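Local structure of ABC transporter substrate-binding protein (Staphylococcus aureus subsp. aureus NCTC 8325, 3UN6) at residues A[90-102]-A[142-154]. The protein probably serves as the substrate-binding component of an ABC-type import system and binds zinc between its two lobes, its natural cargo being unknown. Residues are numbered along the deposited sequence; the frame is centred on the assembly and turned at random.
With PO4 (phosphate ion), chain E; PO4 (phosphate ion), chain F.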
loop_
_atom_site.group_PDB
_atom_site.type_symbol
_atom_site.label_atom_id
_atom_site.label_comp_id
_atom_site.label_asym_id
_atom_site.label_seq_id
_atom_site.Cartn_x
_atom_site.Cartn_y
_atom_site.Cartn_z
ATOM N N ALA A 90 -7.768 -8.759 0.955
ATOM C CA ALA A 90 -7.003 -7.935 0.046
ATOM C C ALA A 90 -5.867 -7.190 0.720
ATOM O O ALA A 90 -5.898 -6.974 1.929
ATOM C CB ALA A 90 -7.941 -6.896 -0.577
ATOM N N SER A 91 -4.845 -6.842 -0.070
ATOM C CA SER A 91 -3.796 -5.909 0.385
ATOM C C SER A 91 -4.341 -4.563 -0.095
ATOM O O SER A 91 -4.605 -4.402 -1.285
ATOM C CB SER A 91 -2.438 -6.210 -0.256
ATOM O OG SER A 91 -1.447 -5.347 0.261
ATOM N N THR A 92 -4.535 -3.610 0.812
ATOM C CA THR A 92 -5.208 -2.356 0.456
ATOM C C THR A 92 -4.764 -1.153 1.273
ATOM O O THR A 92 -4.167 -1.288 2.345
ATOM C CB THR A 92 -6.775 -2.538 0.583
ATOM O OG1 THR A 92 -7.478 -1.414 0.014
ATOM C CG2 THR A 92 -7.189 -2.706 2.029
ATOM N N LEU A 93 -5.043 0.030 0.747
ATOM C CA LEU A 93 -4.733 1.277 1.443
ATOM C C LEU A 93 -5.433 1.245 2.820
ATOM O O LEU A 93 -6.634 0.941 2.915
ATOM C CB LEU A 93 -5.243 2.475 0.655
ATOM C CG LEU A 93 -4.719 2.604 -0.778
ATOM C CD1 LEU A 93 -5.428 3.779 -1.430
ATOM C CD2 LEU A 93 -3.186 2.752 -0.804
ATOM N N ILE A 94 -4.683 1.556 3.878
ATOM C CA ILE A 94 -5.237 1.468 5.231
ATOM C C ILE A 94 -6.357 2.480 5.472
ATOM O O ILE A 94 -7.324 2.168 6.163
ATOM C CB ILE A 94 -4.106 1.515 6.338
ATOM C CG1 ILE A 94 -4.683 1.141 7.708
ATOM C CG2 ILE A 94 -3.384 2.875 6.362
ATOM C CD1 ILE A 94 -3.658 1.212 8.876
ATOM N N GLU A 95 -6.254 3.676 4.870
ATOM C CA GLU A 95 -7.254 4.722 5.086
ATOM C C GLU A 95 -8.538 4.361 4.389
ATOM O O GLU A 95 -9.604 4.615 4.910
ATOM C CB GLU A 95 -6.779 6.118 4.608
ATOM C CG GLU A 95 -5.560 6.728 5.389
ATOM C CD GLU A 95 -4.182 6.217 4.937
ATOM O OE1 GLU A 95 -4.103 5.356 4.023
ATOM O OE2 GLU A 95 -3.158 6.701 5.484
ATOM N N LEU A 96 -8.410 3.764 3.203
ATOM C CA LEU A 96 -9.545 3.327 2.367
ATOM C C LEU A 96 -10.330 2.241 3.089
ATOM O O LEU A 96 -11.570 2.260 3.129
ATOM C CB LEU A 96 -9.019 2.816 1.019
ATOM C CG LEU A 96 -10.035 2.410 -0.046
ATOM C CD1 LEU A 96 -11.084 3.511 -0.294
ATOM C CD2 LEU A 96 -9.294 2.017 -1.353
ATOM N N ALA A 97 -9.590 1.287 3.643
ATOM C CA ALA A 97 -10.163 0.208 4.455
ATOM C C ALA A 97 -10.822 0.772 5.753
ATOM O O ALA A 97 -11.882 0.332 6.162
ATOM C CB ALA A 97 -9.074 -0.820 4.786
HETATM N N MSE A 98 -10.187 1.757 6.386
HETATM C CA MSE A 98 -10.749 2.402 7.591
HETATM C C MSE A 98 -12.079 3.118 7.286
HETATM O O MSE A 98 -13.019 3.063 8.062
HETATM C CB MSE A 98 -9.753 3.426 8.154
HETATM C CG MSE A 98 -8.556 2.817 8.863
HETATM SE SE MSE A 98 -7.033 4.041 9.072
HETATM C CE MSE A 98 -7.912 5.365 10.186
ATOM N N LYS A 99 -12.134 3.812 6.154
ATOM C CA LYS A 99 -13.335 4.519 5.731
ATOM C C LYS A 99 -14.447 3.515 5.463
ATOM O O LYS A 99 -15.562 3.688 5.927
ATOM C CB LYS A 99 -13.051 5.335 4.468
ATOM C CG LYS A 99 -14.267 5.966 3.834
ATOM C CD LYS A 99 -14.913 6.984 4.732
ATOM C CE LYS A 99 -16.122 7.604 4.036
ATOM N NZ LYS A 99 -16.897 8.520 4.915
ATOM N N SER A 100 -14.127 2.462 4.723
ATOM C CA SER A 100 -15.074 1.408 4.432
ATOM C C SER A 100 -15.573 0.835 5.767
ATOM O O SER A 100 -16.768 0.616 5.962
ATOM C CB SER A 100 -14.419 0.339 3.564
ATOM O OG SER A 100 -15.384 -0.612 3.146
ATOM N N LYS A 101 -14.658 0.628 6.709
ATOM C CA LYS A 101 -15.045 0.143 8.044
ATOM C C LYS A 101 -15.993 1.138 8.743
ATOM O O LYS A 101 -17.008 0.741 9.315
ATOM C CB LYS A 101 -13.807 -0.079 8.920
ATOM C CG LYS A 101 -14.082 -0.775 10.241
ATOM C CD LYS A 101 -14.377 -2.247 9.941
ATOM C CE LYS A 101 -14.873 -3.011 11.110
ATOM N NZ LYS A 101 -15.276 -4.380 10.683
ATOM N N GLN A 102 -15.672 2.429 8.689
ATOM C CA GLN A 102 -16.534 3.454 9.273
ATOM C C GLN A 102 -17.916 3.416 8.621
ATOM O O GLN A 102 -18.898 3.771 9.237
ATOM C CB GLN A 102 -15.889 4.847 9.147
ATOM C CG GLN A 102 -16.749 6.053 9.620
ATOM C CD GLN A 102 -17.531 6.808 8.507
ATOM O OE1 GLN A 102 -17.147 6.823 7.336
ATOM N NE2 GLN A 102 -18.593 7.483 8.908
ATOM N N ILE A 142 -2.763 11.272 -6.941
ATOM C CA ILE A 142 -2.727 10.368 -5.769
ATOM C C ILE A 142 -3.561 9.140 -6.142
ATOM O O ILE A 142 -4.417 9.214 -7.025
ATOM C CB ILE A 142 -3.238 11.038 -4.433
ATOM C CG1 ILE A 142 -4.624 11.693 -4.637
ATOM C CG2 ILE A 142 -2.227 12.066 -3.959
ATOM C CD1 ILE A 142 -5.320 12.219 -3.364
ATOM N N PRO A 143 -3.303 7.993 -5.499
ATOM C CA PRO A 143 -4.072 6.794 -5.876
ATOM C C PRO A 143 -5.552 6.784 -5.437
ATOM O O PRO A 143 -6.389 6.121 -6.055
ATOM C CB PRO A 143 -3.282 5.644 -5.226
ATOM C CG PRO A 143 -2.061 6.247 -4.652
ATOM C CD PRO A 143 -2.271 7.704 -4.501
ATOM N N HIS A 144 -5.851 7.511 -4.375
ATOM C CA HIS A 144 -7.196 7.630 -3.832
ATOM C C HIS A 144 -7.167 8.777 -2.820
ATOM O O HIS A 144 -6.121 9.061 -2.235
ATOM C CB HIS A 144 -7.618 6.338 -3.103
ATOM C CG HIS A 144 -9.098 6.207 -2.923
ATOM N ND1 HIS A 144 -9.786 6.823 -1.899
ATOM C CD2 HIS A 144 -10.026 5.556 -3.663
ATOM C CE1 HIS A 144 -11.076 6.549 -2.016
ATOM N NE2 HIS A 144 -11.248 5.780 -3.077
ATOM N N ARG A 145 -8.291 9.452 -2.623
ATOM C CA ARG A 145 -8.338 10.518 -1.602
ATOM C C ARG A 145 -8.023 9.974 -0.179
ATOM O O ARG A 145 -7.476 10.683 0.642
ATOM C CB ARG A 145 -9.674 11.239 -1.617
ATOM C CG ARG A 145 -10.899 10.376 -1.417
ATOM C CD ARG A 145 -12.109 11.197 -1.817
ATOM N NE ARG A 145 -13.364 10.485 -1.674
ATOM C CZ ARG A 145 -13.832 9.584 -2.533
ATOM N NH1 ARG A 145 -13.123 9.208 -3.594
ATOM N NH2 ARG A 145 -15.009 9.030 -2.302
ATOM N N TYR A 146 -8.387 8.728 0.099
ATOM C CA TYR A 146 -8.104 8.121 1.400
ATOM C C TYR A 146 -6.853 7.304 1.240
ATOM O O TYR A 146 -6.902 6.086 1.012
ATOM C CB TYR A 146 -9.294 7.285 1.898
ATOM C CG TYR A 146 -10.596 8.080 1.873
ATOM C CD1 TYR A 146 -10.696 9.296 2.542
ATOM C CD2 TYR A 146 -11.726 7.600 1.214
ATOM C CE1 TYR A 146 -11.878 10.035 2.521
ATOM C CE2 TYR A 146 -12.906 8.338 1.185
ATOM C CZ TYR A 146 -12.971 9.548 1.851
ATOM O OH TYR A 146 -14.129 10.290 1.835
ATOM N N SER A 147 -5.716 7.982 1.347
ATOM C CA SER A 147 -4.441 7.334 1.165
ATOM C C SER A 147 -3.361 8.017 1.960
ATOM O O SER A 147 -3.475 9.182 2.274
ATOM C CB SER A 147 -4.050 7.331 -0.314
ATOM O OG SER A 147 -3.802 8.645 -0.838
ATOM N N THR A 148 -2.335 7.255 2.306
ATOM C CA THR A 148 -1.143 7.775 2.973
ATOM C C THR A 148 -0.418 8.766 2.038
ATOM O O THR A 148 0.285 9.650 2.479
ATOM C CB THR A 148 -0.233 6.603 3.366
ATOM O OG1 THR A 148 -0.892 5.849 4.381
ATOM C CG2 THR A 148 1.175 7.059 3.897
ATOM N N HIS A 149 -0.621 8.597 0.742
ATOM C CA HIS A 149 -0.033 9.469 -0.279
ATOM C C HIS A 149 -0.541 10.884 -0.133
ATOM O O HIS A 149 0.253 11.822 -0.162
ATOM C CB HIS A 149 -0.329 8.879 -1.656
ATOM C CG HIS A 149 0.036 7.442 -1.738
ATOM N ND1 HIS A 149 -0.875 6.432 -1.486
ATOM C CD2 HIS A 149 1.236 6.838 -1.917
ATOM C CE1 HIS A 149 -0.257 5.268 -1.562
ATOM N NE2 HIS A 149 1.023 5.485 -1.827
ATOM N N TYR A 150 -1.855 11.050 0.046
ATOM C CA TYR A 150 -2.433 12.370 0.326
ATOM C C TYR A 150 -1.789 12.967 1.595
ATOM O O TYR A 150 -1.428 14.138 1.623
ATOM C CB TYR A 150 -3.950 12.274 0.542
ATOM C CG TYR A 150 -4.595 13.541 1.075
ATOM C CD1 TYR A 150 -4.932 13.680 2.419
ATOM C CD2 TYR A 150 -4.829 14.626 0.228
ATOM C CE1 TYR A 150 -5.523 14.858 2.889
ATOM C CE2 TYR A 150 -5.406 15.770 0.683
ATOM C CZ TYR A 150 -5.748 15.895 2.008
ATOM O OH TYR A 150 -6.320 17.068 2.409
ATOM N N LEU A 151 -1.661 12.156 2.632
ATOM C CA LEU A 151 -1.081 12.618 3.890
ATOM C C LEU A 151 0.385 13.008 3.739
ATOM O O LEU A 151 0.822 14.006 4.290
ATOM C CB LEU A 151 -1.223 11.543 4.986
ATOM C CG LEU A 151 -2.673 11.105 5.248
ATOM C CD1 LEU A 151 -2.702 9.948 6.268
ATOM C CD2 LEU A 151 -3.547 12.273 5.715
ATOM N N LEU A 152 1.144 12.213 2.995
ATOM C CA LEU A 152 2.560 12.500 2.768
ATOM C C LEU A 152 2.722 13.834 2.057
ATOM O O LEU A 152 3.566 14.668 2.433
ATOM C CB LEU A 152 3.212 11.381 1.945
ATOM C CG LEU A 152 3.555 10.071 2.654
ATOM C CD1 LEU A 152 3.825 8.952 1.641
ATOM C CD2 LEU A 152 4.752 10.278 3.587
ATOM N N LEU A 153 1.890 14.047 1.042
ATOM C CA LEU A 153 1.963 15.269 0.270
ATOM C C LEU A 153 1.584 16.490 1.078
ATOM O O LEU A 153 2.234 17.528 0.961
ATOM C CB LEU A 153 1.144 15.151 -1.009
ATOM C CG LEU A 153 1.795 14.393 -2.165
ATOM C CD1 LEU A 153 0.677 14.051 -3.242
ATOM C CD2 LEU A 153 2.896 15.221 -2.767
ATOM N N GLU A 154 0.555 16.367 1.911
ATOM C CA GLU A 154 0.153 17.468 2.771
ATOM C C GLU A 154 1.216 17.777 3.818
ATOM O O GLU A 154 1.392 18.931 4.217
ATOM C CB GLU A 154 -1.192 17.164 3.444
ATOM C CG GLU A 154 -2.351 17.393 2.532
ATOM C CD GLU A 154 -2.531 18.848 2.219
ATOM O OE1 GLU A 154 -2.991 19.587 3.113
ATOM O OE2 GLU A 154 -2.247 19.264 1.083
HETATM P P PO4 E . -17.273 10.119 0.671
HETATM O O1 PO4 E . -18.020 10.627 -0.534
HETATM O O2 PO4 E . -15.848 9.812 0.285
HETATM O O3 PO4 E . -17.277 11.188 1.742
HETATM O O4 PO4 E . -17.898 8.860 1.213
HETATM P P PO4 F . -14.384 6.026 -4.705
HETATM O O1 PO4 F . -13.410 6.968 -5.365
HETATM O O2 PO4 F . -13.662 5.048 -3.815
HETATM O O3 PO4 F . -15.334 6.807 -3.830
HETATM O O4 PO4 F . -15.164 5.320 -5.783
HETATM O O HOH W 1 -2.482 4.466 1.964
#
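E95, in the first turn of helix 94-102, reaches across to the start of helix 148-154, where its side chain crosses that of T148 at about a right angle. OE2 lies 2.7 Å from T148 OG1, but the hydroxyl also bonds the carbonyl of Y219, and which of the two takes its proton is not settled. A water joins the same two residues: it donates to E95 OE1 and accepts from T148 N (2.8 Å), a backbone N-H of the first turn; the positive end of the helix dipole may also stabilise the carboxylate. The bend at chi2 (82°) swings the acid over to this helix start, and L151 CD1 packs against OE2. S147 caps the helix, its OG accepting from Y150 N and donating to the H144 carbonyl.

Beside the acid, E95 CB rests on the Y146 backbone. K99 CG lies off-centre over one face of the Y146 ring, 4.3 Å from its centroid, while R145 CG covers the opposite face. One turn back along the helix, L96 CD1 sits over the H144 imidazole, 3.7 Å from the centroid and 21° off the ring normal. Bonds at both nitrogens fix the turn of this ring: ND1 accepts from Y146 N in its plane, and NE2 donates nearly straight (171°) to O2 of one phosphate, 2.6 Å away. R145 bridges this ion and a second phosphate, both probably from the crystallisation liquor. L93 packs alongside, with CD1 against H144 CB and CD2 at the edge of the H149 ring, 3.9 Å from its CE1.

L93 also approaches the bound zinc and C221, and H149 packs on C220, placing the contact beside the metal site of H46, C220 and C221. The strand-to-helix turn of one lobe thus meets a helix N-terminus of the other across the interlobe cleft characteristic of periplasmic-binding-protein folds.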